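PDB 4R6H: solute binding protein MsmE from Bacillus subtilis subsp. subtilis str. 168, which binds melibiose, raffinose and stachyose as the solute-binding component of the MelEDC-MsmX ABC transporter that imports them. Local coordinates for residues T106-D111 against S130-A135; F92-W97 against T310-K315. All coordinates share one frame; numbering follows the deposited sequence.

Contact 1: residues T106-D111 against S130-A135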
loop_
_atom_site.group_PDB
_atom_site.type_symbol
_atom_site.label_atom_id
_atom_site.label_comp_id
_atom_site.label_asym_id
_atom_site.label_seq_id
_atom_site.Cartn_x
_atom_site.Cartn_y
_atom_site.Cartn_z
ATOM N N THR A 106 -19.706 -9.306 -0.450
ATOM C CA THR A 106 -19.505 -8.817 0.917
ATOM C C THR A 106 -20.809 -8.530 1.630
ATOM O O THR A 106 -21.764 -7.966 1.037
ATOM C CB THR A 106 -18.661 -7.546 0.948
ATOM O OG1 THR A 106 -19.116 -6.646 -0.071
ATOM C CG2 THR A 106 -17.209 -7.860 0.668
ATOM N N ALA A 107 -20.866 -8.929 2.903
ATOM C CA ALA A 107 -21.947 -8.478 3.797
ATOM C C ALA A 107 -21.758 -7.017 4.141
ATOM O O ALA A 107 -20.647 -6.577 4.428
ATOM C CB ALA A 107 -21.953 -9.299 5.065
ATOM N N ASP A 108 -22.851 -6.266 4.144
ATOM C CA ASP A 108 -22.848 -4.899 4.550
ATOM C C ASP A 108 -22.680 -4.819 6.054
ATOM O O ASP A 108 -23.481 -5.386 6.802
ATOM C CB ASP A 108 -24.142 -4.253 4.043
ATOM C CG ASP A 108 -24.211 -2.784 4.254
ATOM O OD1 ASP A 108 -23.443 -2.205 5.051
ATOM O OD2 ASP A 108 -25.120 -2.161 3.632
ATOM N N LEU A 109 -21.615 -4.136 6.517
ATOM C CA LEU A 109 -21.318 -4.061 7.903
ATOM C C LEU A 109 -21.785 -2.761 8.540
ATOM O O LEU A 109 -21.413 -2.473 9.656
ATOM C CB LEU A 109 -19.818 -4.243 8.119
ATOM C CG LEU A 109 -19.207 -5.504 7.551
ATOM C CD1 LEU A 109 -17.706 -5.568 7.894
ATOM C CD2 LEU A 109 -19.911 -6.767 7.989
ATOM N N ARG A 110 -22.648 -2.007 7.859
ATOM C CA ARG A 110 -23.031 -0.675 8.367
ATOM C C ARG A 110 -23.729 -0.682 9.703
ATOM O O ARG A 110 -23.702 0.358 10.397
ATOM C CB ARG A 110 -23.921 0.093 7.362
ATOM C CG ARG A 110 -25.386 -0.372 7.339
ATOM C CD ARG A 110 -26.264 0.481 6.416
ATOM N NE ARG A 110 -26.101 0.145 5.015
ATOM C CZ ARG A 110 -26.655 0.787 3.992
ATOM N NH1 ARG A 110 -27.436 1.847 4.208
ATOM N NH2 ARG A 110 -26.433 0.358 2.761
ATOM N N ASP A 111 -24.348 -1.797 10.093
ATOM C CA ASP A 111 -25.038 -1.872 11.387
ATOM C C ASP A 111 -24.188 -2.422 12.534
ATOM O O ASP A 111 -24.712 -2.722 13.623
ATOM C CB ASP A 111 -26.335 -2.666 11.243
ATOM C CG ASP A 111 -27.275 -2.060 10.179
ATOM O OD1 ASP A 111 -27.612 -0.878 10.280
ATOM O OD2 ASP A 111 -27.602 -2.742 9.187
ATOM N N SER A 130 -23.940 5.604 -0.660
ATOM C CA SER A 130 -25.284 5.131 -0.213
ATOM C C SER A 130 -25.298 4.316 1.106
ATOM O O SER A 130 -26.357 3.893 1.577
ATOM C CB SER A 130 -26.047 4.398 -1.342
ATOM O OG SER A 130 -25.603 3.073 -1.567
ATOM N N GLY A 131 -24.128 4.140 1.720
ATOM C CA GLY A 131 -24.043 3.736 3.122
ATOM C C GLY A 131 -23.430 2.369 3.412
ATOM O O GLY A 131 -23.201 2.062 4.595
ATOM N N LYS A 132 -23.265 1.539 2.389
ATOM C CA LYS A 132 -22.697 0.197 2.632
ATOM C C LYS A 132 -21.279 0.315 3.208
ATOM O O LYS A 132 -20.475 1.090 2.714
ATOM C CB LYS A 132 -22.654 -0.634 1.368
ATOM C CG LYS A 132 -21.991 -1.983 1.598
ATOM C CD LYS A 132 -22.256 -2.962 0.480
ATOM C CE LYS A 132 -21.400 -4.200 0.631
ATOM N NZ LYS A 132 -21.840 -5.328 -0.217
ATOM N N VAL A 133 -20.977 -0.479 4.231
ATOM C CA VAL A 133 -19.604 -0.651 4.734
ATOM C C VAL A 133 -19.196 -2.056 4.255
ATOM O O VAL A 133 -19.841 -3.077 4.631
ATOM C CB VAL A 133 -19.561 -0.530 6.245
ATOM C CG1 VAL A 133 -18.146 -0.815 6.774
ATOM C CG2 VAL A 133 -20.009 0.854 6.704
ATOM N N TYR A 134 -18.175 -2.130 3.410
ATOM C CA TYR A 134 -17.820 -3.367 2.699
ATOM C C TYR A 134 -16.977 -4.344 3.522
ATOM O O TYR A 134 -16.951 -5.512 3.236
ATOM C CB TYR A 134 -17.018 -3.067 1.402
ATOM C CG TYR A 134 -17.862 -2.515 0.255
ATOM C CD1 TYR A 134 -18.337 -1.203 0.301
ATOM C CD2 TYR A 134 -18.170 -3.301 -0.883
ATOM C CE1 TYR A 134 -19.114 -0.691 -0.723
ATOM C CE2 TYR A 134 -18.977 -2.788 -1.925
ATOM C CZ TYR A 134 -19.418 -1.484 -1.833
ATOM O OH TYR A 134 -20.189 -0.937 -2.843
ATOM N N ALA A 135 -16.193 -3.811 4.453
ATOM C CA ALA A 135 -15.210 -4.640 5.196
ATOM C C ALA A 135 -14.705 -3.865 6.394
ATOM O O ALA A 135 -14.816 -2.641 6.445
ATOM C CB ALA A 135 -14.046 -4.980 4.316
HETATM O O HOH W 1 -18.095 -7.583 4.757
HETATM O O HOH W 2 -28.841 2.926 1.550
#
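Lys132 runs fully extended to Thr106 and puts its ammonium between two oxygens of that residue. Lys132 NZ lies 2.9 Å from Thr106 O, above the carbonyl plane, and 3.0 Å from Thr106 OG1. With chi1 at 45°, Thr106 sets OG1 between its own N and carbonyl carbon, where OG1 and O both accept from Lys132 NZ. On the way, Lys132 CE passes over the rim of one face of the Tyr134 ring, whose hydroxyl bonds to Asn128. Lys132 CG rests on Asp108 CG at 3.6 Å.

Asp108 OD1 takes two backbone N-H groups from opposite faces of its plane: Val133 N at 3.1 Å and Arg110 N at 2.9 Å. The second bond makes an Asx turn. Arg110 NE and NH2 grip Asp108 OD2 side-on in a salt bridge within the segment. The arginine chain bends at chi3 (78°), which folds it back onto the carboxylate and lays one guanidinium face over the Gly131 peptide. Leu109 N bonds to Val133 O at 2.8 Å. Arg110 thus fixes the carboxylate within its own loop and would be expected to keep it ionised, while the two Val133 backbone bonds join the loops.

Contact 2: residues F92-W97 against T310-K315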
loop_
_atom_site.group_PDB
_atom_site.type_symbol
_atom_site.label_atom_id
_atom_site.label_comp_id
_atom_site.label_asym_id
_atom_site.label_seq_id
_atom_site.Cartn_x
_atom_site.Cartn_y
_atom_site.Cartn_z
ATOM N N PHE A 92 -12.806 -13.011 4.734
ATOM C CA PHE A 92 -11.703 -12.920 3.783
ATOM C C PHE A 92 -11.168 -11.489 3.718
ATOM O O PHE A 92 -11.819 -10.535 4.054
ATOM C CB PHE A 92 -12.112 -13.456 2.406
ATOM C CG PHE A 92 -13.334 -12.821 1.848
ATOM C CD1 PHE A 92 -14.602 -13.327 2.146
ATOM C CD2 PHE A 92 -13.245 -11.696 1.062
ATOM C CE1 PHE A 92 -15.728 -12.691 1.653
ATOM C CE2 PHE A 92 -14.380 -11.086 0.549
ATOM C CZ PHE A 92 -15.613 -11.582 0.857
ATOM N N ASP A 93 -9.945 -11.388 3.233
ATOM C CA ASP A 93 -9.227 -10.114 3.108
ATOM C C ASP A 93 -9.458 -9.541 1.714
ATOM O O ASP A 93 -9.212 -10.218 0.678
ATOM C CB ASP A 93 -7.770 -10.433 3.355
ATOM C CG ASP A 93 -6.849 -9.202 3.517
ATOM O OD1 ASP A 93 -7.273 -8.067 3.250
ATOM O OD2 ASP A 93 -5.656 -9.462 3.902
ATOM N N THR A 94 -9.957 -8.317 1.646
ATOM C CA THR A 94 -10.153 -7.690 0.350
ATOM C C THR A 94 -8.908 -6.960 -0.194
ATOM O O THR A 94 -8.882 -6.630 -1.374
ATOM C CB THR A 94 -11.357 -6.736 0.379
ATOM O OG1 THR A 94 -11.156 -5.740 1.379
ATOM C CG2 THR A 94 -12.625 -7.505 0.732
ATOM N N HIS A 95 -7.930 -6.692 0.667
ATOM C CA HIS A 95 -6.613 -6.134 0.346
ATOM C C HIS A 95 -6.557 -5.099 -0.770
ATOM O O HIS A 95 -5.741 -5.219 -1.690
ATOM C CB HIS A 95 -5.615 -7.278 0.096
ATOM C CG HIS A 95 -5.886 -8.105 -1.131
ATOM N ND1 HIS A 95 -5.056 -8.077 -2.236
ATOM C CD2 HIS A 95 -6.803 -9.064 -1.381
ATOM C CE1 HIS A 95 -5.502 -8.931 -3.136
ATOM N NE2 HIS A 95 -6.551 -9.555 -2.636
ATOM N N GLY A 96 -7.414 -4.099 -0.673
ATOM C CA GLY A 96 -7.437 -2.968 -1.626
ATOM C C GLY A 96 -8.357 -3.098 -2.803
ATOM O O GLY A 96 -8.401 -2.204 -3.644
ATOM N N TRP A 97 -9.102 -4.198 -2.862
ATOM C CA TRP A 97 -10.003 -4.495 -3.962
ATOM C C TRP A 97 -11.447 -4.699 -3.493
ATOM O O TRP A 97 -12.217 -5.345 -4.201
ATOM C CB TRP A 97 -9.516 -5.751 -4.694
ATOM C CG TRP A 97 -8.163 -5.652 -5.325
ATOM C CD1 TRP A 97 -6.947 -5.944 -4.735
ATOM C CD2 TRP A 97 -7.879 -5.255 -6.657
ATOM N NE1 TRP A 97 -5.933 -5.725 -5.630
ATOM C CE2 TRP A 97 -6.470 -5.300 -6.817
ATOM C CE3 TRP A 97 -8.672 -4.859 -7.732
ATOM C CZ2 TRP A 97 -5.842 -4.987 -8.033
ATOM C CZ3 TRP A 97 -8.045 -4.531 -8.937
ATOM C CH2 TRP A 97 -6.641 -4.588 -9.059
ATOM N N THR A 310 -8.026 -6.411 5.509
ATOM C CA THR A 310 -9.392 -6.294 5.971
ATOM C C THR A 310 -9.998 -7.645 6.317
ATOM O O THR A 310 -9.430 -8.684 5.982
ATOM C CB THR A 310 -10.330 -5.634 4.939
ATOM O OG1 THR A 310 -10.536 -6.546 3.849
ATOM C CG2 THR A 310 -9.766 -4.316 4.399
ATOM N N LEU A 311 -11.101 -7.586 7.037
ATOM C CA LEU A 311 -11.980 -8.729 7.283
ATOM C C LEU A 311 -13.314 -8.328 6.682
ATOM O O LEU A 311 -14.004 -7.451 7.208
ATOM C CB LEU A 311 -12.148 -9.026 8.793
ATOM C CG LEU A 311 -10.935 -9.706 9.403
ATOM C CD1 LEU A 311 -10.916 -9.608 10.923
ATOM C CD2 LEU A 311 -10.851 -11.193 8.992
ATOM N N ALA A 312 -13.683 -9.002 5.594
ATOM C CA ALA A 312 -14.982 -8.917 4.968
ATOM C C ALA A 312 -15.694 -10.238 5.218
ATOM O O ALA A 312 -15.060 -11.299 5.239
ATOM C CB ALA A 312 -14.830 -8.691 3.474
ATOM N N ALA A 313 -16.993 -10.183 5.476
ATOM C CA ALA A 313 -17.790 -11.398 5.708
ATOM C C ALA A 313 -18.497 -11.739 4.424
ATOM O O ALA A 313 -19.016 -10.878 3.706
ATOM C CB ALA A 313 -18.799 -11.186 6.836
ATOM N N TRP A 314 -18.563 -13.021 4.131
ATOM C CA TRP A 314 -19.346 -13.450 2.975
ATOM C C TRP A 314 -20.842 -13.355 3.313
ATOM O O TRP A 314 -21.280 -13.953 4.288
ATOM C CB TRP A 314 -19.004 -14.880 2.654
ATOM C CG TRP A 314 -19.740 -15.443 1.468
ATOM C CD1 TRP A 314 -20.244 -14.761 0.401
ATOM C CD2 TRP A 314 -20.006 -16.829 1.238
ATOM N NE1 TRP A 314 -20.825 -15.652 -0.498
ATOM C CE2 TRP A 314 -20.672 -16.920 -0.011
ATOM C CE3 TRP A 314 -19.731 -17.985 1.944
ATOM C CZ2 TRP A 314 -21.111 -18.155 -0.542
ATOM C CZ3 TRP A 314 -20.147 -19.250 1.388
ATOM C CH2 TRP A 314 -20.817 -19.291 0.172
ATOM N N LYS A 315 -21.571 -12.603 2.492
ATOM C CA LYS A 315 -22.994 -12.349 2.741
ATOM C C LYS A 315 -23.814 -13.632 2.814
ATOM O O LYS A 315 -24.815 -13.684 3.526
ATOM C CB LYS A 315 -23.574 -11.393 1.695
ATOM C CG LYS A 315 -23.723 -11.965 0.291
ATOM C CD LYS A 315 -24.294 -10.928 -0.677
ATOM C CE LYS A 315 -24.445 -11.492 -2.079
ATOM N NZ LYS A 315 -25.622 -12.394 -2.212
#
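Asp93 OD1 is gripped by two backbone N-H groups, one from each face of the carboxylate plane. Thr310 N comes across the contact at 2.9 Å from Asp93 OD1 and its bond is nearly straight (169°). His95 N, two residues on in the same loop, reaches Asp93 OD1 at 3.0 Å and closes an Asx turn. The group is placed there by chi1 of -170°, which sets CG opposite the backbone N. Thr40 holds the other oxygen, OD2. Replacing Asp93 by an alanine removes the carboxylate, which would probably leave the N-H groups of Thr310 and His95, and the hydroxyl of Thr40, without their partner.

The threonines meet beside it. Thr310 OG1 donates to Thr94 OG1 at 2.7 Å, with the two side chains crossing at about a right angle. Thr94 OG1 also bonds to Glu307, so this hydroxyl joins the loop to the strand and to the residues just before it.

Strand 310-313 is the middle member of a small three-stranded antiparallel sheet, and strand 91-92 forms one edge. Phe92 and Ala312 are a hydrogen-bonded antiparallel pair. Both of their bonds lie in the carbonyl planes. After this pair the chain turns off through a type I' beta turn from Thr94 to Trp97.

Phe92 and Ala312 share one face of the sheet. Phe92 has chi1 at 54°, which folds its ring back over its partner. Ala312 CB makes a CH-pi contact 4.1 Å from the Phe92 ring centroid, and Ala312 O lies over the same face nearer the rim. On one side of the ring, Phe92 CE1 lies 4.1 Å from Trp314 CB. Thr94 CG2 also packs on Ala312 CB, 3.7 Å away.

Contact 1 is nested inside the long loop of chain that contact 2 closes, and their centres lie about 11 Å apart. Strand 310-313 joins them. Contact 2 occupies one edge of it through Phe92, while the other edge meets residues of contact 1. Ala107 N probably donates to Ala313 O at 2.8 Å, and Ala135 CB packs on Thr310 CB at 3.8 Å. Thr106 CG2 touches Ala312 CB, also at 3.8 Å, so one alanine methyl meets both contacts. The segment 130-135 leads directly into strand 136-137, the opposite edge of the same sheet. The structure captures the binding protein in an open conformation.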